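Local atomic coordinates of FAD-binding oxidoreductase (Gulosibacter chungangensis, PDB entry 7PBG), a protein that oxidises 4-ethylphenol with a covalently bound FAD cofactor, dehydrogenating the alkyl side chain, probably to 4-vinylphenol. Residues T37-D42 with K54-W60; A257-T262 with A341-I345; Y321-Y325 with L374-V378. One frame throughout, in Å; residues are numbered along the deposited sequence.

Contact 1: T37-D42 with K54-W60; sequences TVSEYD and KGSAVIW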
loop_
_atom_site.group_PDB
_atom_site.type_symbol
_atom_site.label_atom_id
_atom_site.label_comp_id
_atom_site.label_asym_id
_atom_site.label_seq_id
_atom_site.Cartn_x
_atom_site.Cartn_y
_atom_site.Cartn_z
ATOM N N THR A 37 37.779 -11.117 3.315
ATOM C CA THR A 37 36.769 -10.070 3.023
ATOM C C THR A 37 35.424 -10.711 2.652
ATOM O O THR A 37 34.402 -10.285 3.225
ATOM C CB THR A 37 37.165 -9.122 1.890
ATOM O OG1 THR A 37 38.428 -8.532 2.202
ATOM C CG2 THR A 37 36.141 -8.017 1.725
ATOM N N VAL A 38 35.406 -11.701 1.773
ATOM C CA VAL A 38 34.095 -12.268 1.341
ATOM C C VAL A 38 33.399 -12.998 2.502
ATOM O O VAL A 38 32.154 -12.944 2.578
ATOM C CB VAL A 38 34.214 -13.139 0.090
ATOM C CG1 VAL A 38 32.863 -13.645 -0.388
ATOM C CG2 VAL A 38 34.915 -12.393 -1.033
ATOM N N SER A 39 34.153 -13.641 3.403
ATOM C CA SER A 39 33.594 -14.491 4.480
ATOM C C SER A 39 32.807 -13.630 5.461
ATOM O O SER A 39 31.909 -14.181 6.112
ATOM C CB SER A 39 34.671 -15.315 5.195
ATOM O OG SER A 39 35.634 -14.483 5.802
ATOM N N GLU A 40 33.150 -12.350 5.554
ATOM C CA GLU A 40 32.385 -11.346 6.340
ATOM C C GLU A 40 30.902 -11.385 5.915
ATOM O O GLU A 40 30.038 -10.968 6.719
ATOM C CB GLU A 40 32.983 -9.967 6.106
ATOM C CG GLU A 40 32.389 -8.869 6.963
ATOM C CD GLU A 40 33.217 -7.585 6.965
ATOM O OE1 GLU A 40 34.472 -7.679 7.067
ATOM O OE2 GLU A 40 32.622 -6.488 6.855
ATOM N N TYR A 41 30.631 -11.765 4.676
ATOM C CA TYR A 41 29.275 -11.651 4.058
ATOM C C TYR A 41 28.587 -13.014 4.088
ATOM O O TYR A 41 27.467 -13.116 3.572
ATOM C CB TYR A 41 29.352 -11.022 2.658
ATOM C CG TYR A 41 29.721 -9.570 2.685
ATOM C CD1 TYR A 41 28.764 -8.585 2.844
ATOM C CD2 TYR A 41 31.058 -9.192 2.687
ATOM C CE1 TYR A 41 29.105 -7.241 2.864
ATOM C CE2 TYR A 41 31.412 -7.859 2.716
ATOM C CZ TYR A 41 30.439 -6.878 2.815
ATOM O OH TYR A 41 30.803 -5.557 2.868
ATOM N N ASP A 42 29.229 -14.061 4.608
ATOM C CA ASP A 42 28.511 -15.333 4.885
ATOM C C ASP A 42 27.488 -15.103 6.020
ATOM O O ASP A 42 27.659 -14.203 6.847
ATOM C CB ASP A 42 29.491 -16.437 5.285
ATOM C CG ASP A 42 30.470 -16.825 4.183
ATOM O OD1 ASP A 42 30.216 -16.472 2.991
ATOM O OD2 ASP A 42 31.468 -17.505 4.537
ATOM N N LYS A 54 26.992 -19.484 0.134
ATOM C CA LYS A 54 28.305 -18.780 0.254
ATOM C C LYS A 54 28.586 -18.021 -1.041
ATOM O O LYS A 54 28.827 -18.675 -2.101
ATOM C CB LYS A 54 29.442 -19.733 0.646
ATOM C CG LYS A 54 29.215 -20.487 1.951
ATOM C CD LYS A 54 29.708 -19.829 3.156
ATOM C CE LYS A 54 29.458 -20.641 4.413
ATOM N NZ LYS A 54 30.494 -21.686 4.606
ATOM N N GLY A 55 28.688 -16.686 -0.955
ATOM C CA GLY A 55 28.991 -15.862 -2.134
ATOM C C GLY A 55 30.448 -16.025 -2.569
ATOM O O GLY A 55 31.285 -16.496 -1.750
ATOM N N SER A 56 30.750 -15.620 -3.801
ATOM C CA SER A 56 32.066 -15.790 -4.464
ATOM C C SER A 56 32.901 -14.540 -4.292
ATOM O O SER A 56 34.148 -14.622 -4.381
ATOM C CB SER A 56 31.912 -16.064 -5.916
ATOM O OG SER A 56 31.099 -15.056 -6.537
ATOM N N ALA A 57 32.240 -13.390 -4.181
ATOM C CA ALA A 57 32.922 -12.097 -4.277
ATOM C C ALA A 57 31.963 -11.073 -3.694
ATOM O O ALA A 57 30.747 -11.362 -3.610
ATOM C CB ALA A 57 33.279 -11.777 -5.706
ATOM N N VAL A 58 32.523 -9.960 -3.297
ATOM C CA VAL A 58 31.697 -8.797 -2.898
ATOM C C VAL A 58 32.196 -7.577 -3.627
ATOM O O VAL A 58 33.415 -7.386 -3.768
ATOM C CB VAL A 58 31.640 -8.625 -1.371
ATOM C CG1 VAL A 58 32.987 -8.285 -0.719
ATOM C CG2 VAL A 58 30.622 -7.565 -1.037
ATOM N N ILE A 59 31.244 -6.761 -4.075
ATOM C CA ILE A 59 31.534 -5.493 -4.770
ATOM C C ILE A 59 30.860 -4.384 -3.969
ATOM O O ILE A 59 29.705 -4.546 -3.558
ATOM C CB ILE A 59 31.021 -5.523 -6.216
ATOM C CG1 ILE A 59 31.593 -6.705 -6.999
ATOM C CG2 ILE A 59 31.291 -4.184 -6.881
ATOM C CD1 ILE A 59 31.056 -6.841 -8.411
ATOM N N TRP A 60 31.578 -3.290 -3.822
ATOM C CA TRP A 60 31.118 -2.064 -3.151
ATOM C C TRP A 60 30.883 -1.003 -4.205
ATOM O O TRP A 60 31.743 -0.164 -4.483
ATOM C CB TRP A 60 32.196 -1.654 -2.147
ATOM C CG TRP A 60 32.388 -2.669 -1.076
ATOM C CD1 TRP A 60 31.423 -3.337 -0.393
ATOM C CD2 TRP A 60 33.642 -3.117 -0.538
ATOM N NE1 TRP A 60 31.985 -4.161 0.548
ATOM C CE2 TRP A 60 33.342 -4.052 0.484
ATOM C CE3 TRP A 60 34.978 -2.805 -0.810
ATOM C CZ2 TRP A 60 34.329 -4.711 1.210
ATOM C CZ3 TRP A 60 35.958 -3.442 -0.075
ATOM C CH2 TRP A 60 35.628 -4.357 0.932
HETATM O O HOH W 1 28.361 -15.206 1.355
#
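Tyr41 lays one ring face against Val58, whose CG2 stands 3.9 Å from the ring centroid, close to the normal, in a CH-pi contact; the two side chains run at about a right angle. CG1 of the same valine lies between its backbone N and carbonyl carbon (chi1 65°), where it reaches both Tyr41 CE2 and the methyl of Thr37. At the ring's far end, Trp60 NE1 donates to Tyr41 OH over 3.0 Å with an N-H...O angle of 161°, nearly in the indole plane, and His106 ND1 holds the same hydroxyl, so its position is fixed from two partners. Thr37 CG2 approaches the benzo part of the indole obliquely, 3.8 Å from Trp60 CH2. The strand is part of the FAD-binding domain, of the PCMH type found in vanillyl-alcohol oxidase relatives: strand 57-59 runs between strands 31-32 and 103-106 of a small mixed sheet, and helix 35-39 packs on it. Val38 spreads its two methyls over the 55-57 backbone, CG1 3.5 Å from Gly55 O and CG2 against Ala57 CA. Asp42 sets its carboxylate across the Lys54 chain, OD2 3.2 Å from CD, while its salt bridge goes to Arg4 and Lys54 NZ bonds Gly50 O. A water bridges Asp42 OD1 and Gly55 N, 2.8 Å from each.

Contact 2: A257-T262 with A341-I345; sequences AIMETT and AYLQI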
loop_
_atom_site.group_PDB
_atom_site.type_symbol
_atom_site.label_atom_id
_atom_site.label_comp_id
_atom_site.label_asym_id
_atom_site.label_seq_id
_atom_site.Cartn_x
_atom_site.Cartn_y
_atom_site.Cartn_z
ATOM N N ALA A 257 -6.868 -14.060 26.846
ATOM C CA ALA A 257 -7.542 -12.828 27.251
ATOM C C ALA A 257 -6.741 -11.590 26.816
ATOM O O ALA A 257 -7.365 -10.508 26.567
ATOM C CB ALA A 257 -7.784 -12.817 28.721
ATOM N N ILE A 258 -5.418 -11.671 26.890
ATOM C CA ILE A 258 -4.595 -10.526 26.464
ATOM C C ILE A 258 -4.916 -10.205 25.000
ATOM O O ILE A 258 -5.157 -9.060 24.677
ATOM C CB ILE A 258 -3.108 -10.765 26.652
ATOM C CG1 ILE A 258 -2.746 -10.974 28.131
ATOM C CG2 ILE A 258 -2.344 -9.649 25.956
ATOM C CD1 ILE A 258 -1.338 -11.557 28.346
ATOM N N MET A 259 -4.926 -11.218 24.126
ATOM C CA MET A 259 -5.076 -10.962 22.696
ATOM C C MET A 259 -6.520 -10.478 22.443
ATOM O O MET A 259 -6.692 -9.546 21.667
ATOM C CB MET A 259 -4.755 -12.211 21.863
ATOM C CG MET A 259 -3.369 -12.749 22.029
ATOM S SD MET A 259 -2.016 -11.553 21.981
ATOM C CE MET A 259 -2.233 -10.972 20.301
ATOM N N GLU A 260 -7.524 -11.070 23.115
ATOM C CA GLU A 260 -8.927 -10.726 22.861
ATOM C C GLU A 260 -9.205 -9.340 23.448
ATOM O O GLU A 260 -10.092 -8.681 22.924
ATOM C CB GLU A 260 -9.854 -11.796 23.398
ATOM C CG GLU A 260 -9.762 -13.074 22.606
ATOM C CD GLU A 260 -10.371 -13.064 21.212
ATOM O OE1 GLU A 260 -11.131 -12.131 20.891
ATOM O OE2 GLU A 260 -10.132 -14.026 20.467
ATOM N N THR A 261 -8.456 -8.887 24.460
ATOM C CA THR A 261 -8.612 -7.516 24.994
ATOM C C THR A 261 -7.987 -6.495 24.029
ATOM O O THR A 261 -8.555 -5.391 23.815
ATOM C CB THR A 261 -8.017 -7.359 26.396
ATOM O OG1 THR A 261 -8.681 -8.312 27.227
ATOM C CG2 THR A 261 -8.188 -5.974 26.981
ATOM N N THR A 262 -6.880 -6.875 23.422
ATOM C CA THR A 262 -6.066 -6.005 22.543
ATOM C C THR A 262 -6.858 -5.637 21.269
ATOM O O THR A 262 -6.905 -4.487 20.907
ATOM C CB THR A 262 -4.738 -6.679 22.173
ATOM O OG1 THR A 262 -4.000 -6.987 23.361
ATOM C CG2 THR A 262 -3.965 -5.790 21.235
ATOM N N ALA A 341 -9.014 -1.667 30.785
ATOM C CA ALA A 341 -9.284 -2.898 30.016
ATOM C C ALA A 341 -8.434 -4.071 30.525
ATOM O O ALA A 341 -8.991 -5.132 30.853
ATOM C CB ALA A 341 -9.078 -2.696 28.527
ATOM N N TYR A 342 -7.121 -3.903 30.591
ATOM C CA TYR A 342 -6.174 -4.993 30.837
ATOM C C TYR A 342 -6.177 -5.372 32.322
ATOM O O TYR A 342 -5.884 -6.524 32.649
ATOM C CB TYR A 342 -4.806 -4.600 30.317
ATOM C CG TYR A 342 -4.645 -4.644 28.821
ATOM C CD1 TYR A 342 -4.506 -5.863 28.184
ATOM C CD2 TYR A 342 -4.590 -3.481 28.073
ATOM C CE1 TYR A 342 -4.302 -5.934 26.813
ATOM C CE2 TYR A 342 -4.363 -3.520 26.706
ATOM C CZ TYR A 342 -4.189 -4.747 26.092
ATOM O OH TYR A 342 -3.958 -4.654 24.765
ATOM N N LEU A 343 -6.497 -4.422 33.201
ATOM C CA LEU A 343 -6.428 -4.688 34.656
ATOM C C LEU A 343 -7.637 -5.512 35.087
ATOM O O LEU A 343 -7.581 -5.995 36.227
ATOM C CB LEU A 343 -6.310 -3.416 35.493
ATOM C CG LEU A 343 -4.966 -2.683 35.493
ATOM C CD1 LEU A 343 -5.018 -1.579 36.517
ATOM C CD2 LEU A 343 -3.788 -3.570 35.759
ATOM N N GLN A 344 -8.612 -5.746 34.209
ATOM C CA GLN A 344 -9.686 -6.734 34.506
ATOM C C GLN A 344 -9.166 -8.171 34.424
ATOM O O GLN A 344 -9.911 -9.078 34.840
ATOM C CB GLN A 344 -10.886 -6.560 33.601
ATOM C CG GLN A 344 -11.612 -5.254 33.828
ATOM C CD GLN A 344 -13.006 -5.395 33.287
ATOM O OE1 GLN A 344 -13.153 -5.685 32.112
ATOM N NE2 GLN A 344 -14.019 -5.216 34.130
ATOM N N ILE A 345 -7.990 -8.398 33.841
ATOM C CA ILE A 345 -7.343 -9.733 33.883
ATOM C C ILE A 345 -6.751 -9.913 35.265
ATOM O O ILE A 345 -5.868 -9.156 35.652
ATOM C CB ILE A 345 -6.331 -9.906 32.754
ATOM C CG1 ILE A 345 -7.048 -9.705 31.417
ATOM C CG2 ILE A 345 -5.628 -11.251 32.860
ATOM C CD1 ILE A 345 -6.137 -9.736 30.191
#
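Tyr342 and Thr262 meet through their hydroxyls, and this is the tight, buried end of the contact. Tyr342 OH donates to Thr262 OG1 over 2.7 Å, with OG1 near the plane of the phenol ring at its edge. Thr262 OG1 in turn donates to Ile258 O, one turn back in the helix, again at 2.7 Å, from above the carbonyl plane; the backbone N of Thr262 reaches the same oxygen from the opposite face. With OG1 beside its backbone N (chi1 -58°), the threonine can serve both bonds at once. A valine in place of Thr262 would probably leave the buried Tyr342 hydroxyl without its acceptor and the ring less firmly fixed in its rotation. Thr261 works differently: its CG2 rests over the Tyr342 ring, 4.0 Å from the centroid and displaced toward the rim, and also touches Ala341 CB at 3.7 Å, while OG1 turns back to Ala257 O at 2.6 Å. At the other end Ile345 reaches across with one methyl: CD1 lies 3.8 Å from CB of the exposed Ala257, the solvent side, and more loosely, at 4.2 Å, from CG1 of the buried Ile258. Beneath this helix pair lies the large antiparallel sheet: Phe249 of strand 241-249 touches Ile258, Tyr342 and Ile345, Ile258 also rests on Trp318 and Val320 of strand 318-326, and Met259 reaches strand 426-433.

Contact 3: Y321-Y325 with L374-V378; sequences YGTCY and LNTGV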
loop_
_atom_site.group_PDB
_atom_site.type_symbol
_atom_site.label_atom_id
_atom_site.label_comp_id
_atom_site.label_asym_id
_atom_site.label_seq_id
_atom_site.Cartn_x
_atom_site.Cartn_y
_atom_site.Cartn_z
ATOM N N TYR A 321 3.768 -4.246 25.881
ATOM C CA TYR A 321 4.350 -2.903 25.771
ATOM C C TYR A 321 3.607 -2.120 24.695
ATOM O O TYR A 321 3.407 -2.635 23.588
ATOM C CB TYR A 321 5.828 -2.989 25.404
ATOM C CG TYR A 321 6.688 -3.607 26.472
ATOM C CD1 TYR A 321 7.070 -2.875 27.592
ATOM C CD2 TYR A 321 7.136 -4.910 26.363
ATOM C CE1 TYR A 321 7.880 -3.431 28.563
ATOM C CE2 TYR A 321 7.889 -5.491 27.357
ATOM C CZ TYR A 321 8.299 -4.742 28.440
ATOM O OH TYR A 321 9.077 -5.349 29.375
ATOM N N GLY A 322 3.258 -0.882 25.008
ATOM C CA GLY A 322 2.637 0.067 24.092
ATOM C C GLY A 322 3.034 1.507 24.396
ATOM O O GLY A 322 3.709 1.776 25.403
ATOM N N THR A 323 2.541 2.404 23.556
ATOM C CA THR A 323 2.783 3.859 23.655
ATOM C C THR A 323 1.568 4.626 23.139
ATOM O O THR A 323 0.887 4.206 22.195
ATOM C CB THR A 323 4.076 4.244 22.931
ATOM O OG1 THR A 323 5.151 3.455 23.420
ATOM C CG2 THR A 323 4.373 5.727 23.065
ATOM N N CYS A 324 1.246 5.704 23.834
ATOM C CA CYS A 324 0.218 6.682 23.460
ATOM C C CYS A 324 0.919 7.970 23.017
ATOM O O CYS A 324 2.036 8.344 23.538
ATOM C CB CYS A 324 -0.708 6.918 24.639
ATOM S SG CYS A 324 -1.822 5.512 24.888
ATOM N N TYR A 325 0.313 8.607 22.038
ATOM C CA TYR A 325 0.883 9.770 21.306
ATOM C C TYR A 325 -0.132 10.894 21.287
ATOM O O TYR A 325 -1.294 10.638 20.920
ATOM C CB TYR A 325 1.217 9.411 19.858
ATOM C CG TYR A 325 2.086 8.188 19.720
ATOM C CD1 TYR A 325 3.449 8.302 19.522
ATOM C CD2 TYR A 325 1.565 6.914 19.859
ATOM C CE1 TYR A 325 4.271 7.193 19.394
ATOM C CE2 TYR A 325 2.381 5.803 19.778
ATOM C CZ TYR A 325 3.741 5.929 19.505
ATOM O OH TYR A 325 4.539 4.801 19.432
ATOM N N LEU A 374 12.148 2.716 21.259
ATOM C CA LEU A 374 11.765 2.293 19.885
ATOM C C LEU A 374 10.445 2.965 19.515
ATOM O O LEU A 374 10.293 3.374 18.353
ATOM C CB LEU A 374 11.628 0.774 19.789
ATOM C CG LEU A 374 12.914 0.000 20.024
ATOM C CD1 LEU A 374 12.670 -1.464 19.887
ATOM C CD2 LEU A 374 14.051 0.422 19.096
ATOM N N ASN A 375 9.503 3.005 20.449
ATOM C CA ASN A 375 8.113 3.461 20.178
ATOM C C ASN A 375 8.072 4.977 19.999
ATOM O O ASN A 375 7.041 5.480 19.524
ATOM C CB ASN A 375 7.094 3.055 21.243
ATOM C CG ASN A 375 7.015 1.565 21.371
ATOM O OD1 ASN A 375 7.669 0.838 20.594
ATOM N ND2 ASN A 375 6.203 1.127 22.318
ATOM N N THR A 376 9.122 5.673 20.430
ATOM C CA THR A 376 9.192 7.144 20.286
ATOM C C THR A 376 10.205 7.545 19.211
ATOM O O THR A 376 10.553 8.722 19.144
ATOM C CB THR A 376 9.472 7.842 21.620
ATOM O OG1 THR A 376 10.723 7.426 22.169
ATOM C CG2 THR A 376 8.353 7.645 22.619
ATOM N N GLY A 377 10.697 6.585 18.429
ATOM C CA GLY A 377 11.539 6.862 17.276
ATOM C C GLY A 377 13.015 6.948 17.622
ATOM O O GLY A 377 13.771 7.401 16.765
ATOM N N VAL A 378 13.418 6.486 18.800
ATOM C CA VAL A 378 14.836 6.503 19.240
ATOM C C VAL A 378 15.376 5.108 19.067
ATOM O O VAL A 378 14.984 4.189 19.785
ATOM C CB VAL A 378 14.981 6.943 20.690
ATOM C CG1 VAL A 378 16.457 6.947 21.102
ATOM C CG2 VAL A 378 14.352 8.284 20.897
HETATM O O HOH W 2 5.178 -1.654 21.696
#
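Asn375 faces strand 318-326 from the last turn of helix 363-375 and makes both hydrogen bonds that join the two segments directly. The helix ends there in a Schellman motif, with Gly377 at positive phi as the C-prime residue: Gly377 N bonds Leu374 O at 3.2 Å and Val378 N bonds Glu373 O. The strand belongs to the large antiparallel sheet of the substrate (cap) domain, as in the vanillyl-alcohol oxidase family, and the contact sets a helix end against a face of that sheet. In the Asn375 amide OD1 nearly eclipses CA (chi2 -5°), which leaves ND2 on the side facing the strand. ND2 donates to Thr323 OG1 over 2.8 Å with an N-H...O angle of 155°, the hydroxyl lying in the amide plane. It has a second acceptor in a water 3.0 Å away, and that water in turn donates to Tyr321 O at 2.8 Å, linking side chain and strand backbone. Thr323 OG1 has another partner in Ser244 of the adjacent strand 241-249, so this buried hydroxyl is gripped from two residues. Thr376 OG1, just past the helix, turns back to the carbonyls of His372 and Glu373 in its last turn. The Asn375 side chain also lies about 3 Å from that of Tyr169, an FAD-binding residue, consistent with a second-shell place at the cofactor site. Tyr325, with Thr323 CG2 over one face of its ring, directs its hydroxyl to the helix end: OH donates to Asn375 O at 2.6 Å, tilted from the carbonyl plane.

In the fold
Contact 1 closes early in the chain, before either of the others opens, and its strand belongs to the FAD-binding domain; contacts 2 and 3 alternate their segments further on. Contact 1 lies across the chain's centre from both, with centres 48 Å from contact 2 and 37 Å from contact 3. The later two are neighbours, about 8 Å apart at their nearest atoms without touching. They are tied by strand 318-326, which carries contact 3 and leads into helix 328-342 of contact 2, whose two peripheral helices pack on the same sheet. The side chains of Tyr41 in contact 1 and Asn375 in contact 3 each lie about 9 Å from FAD, so the cofactor is approached from both domains.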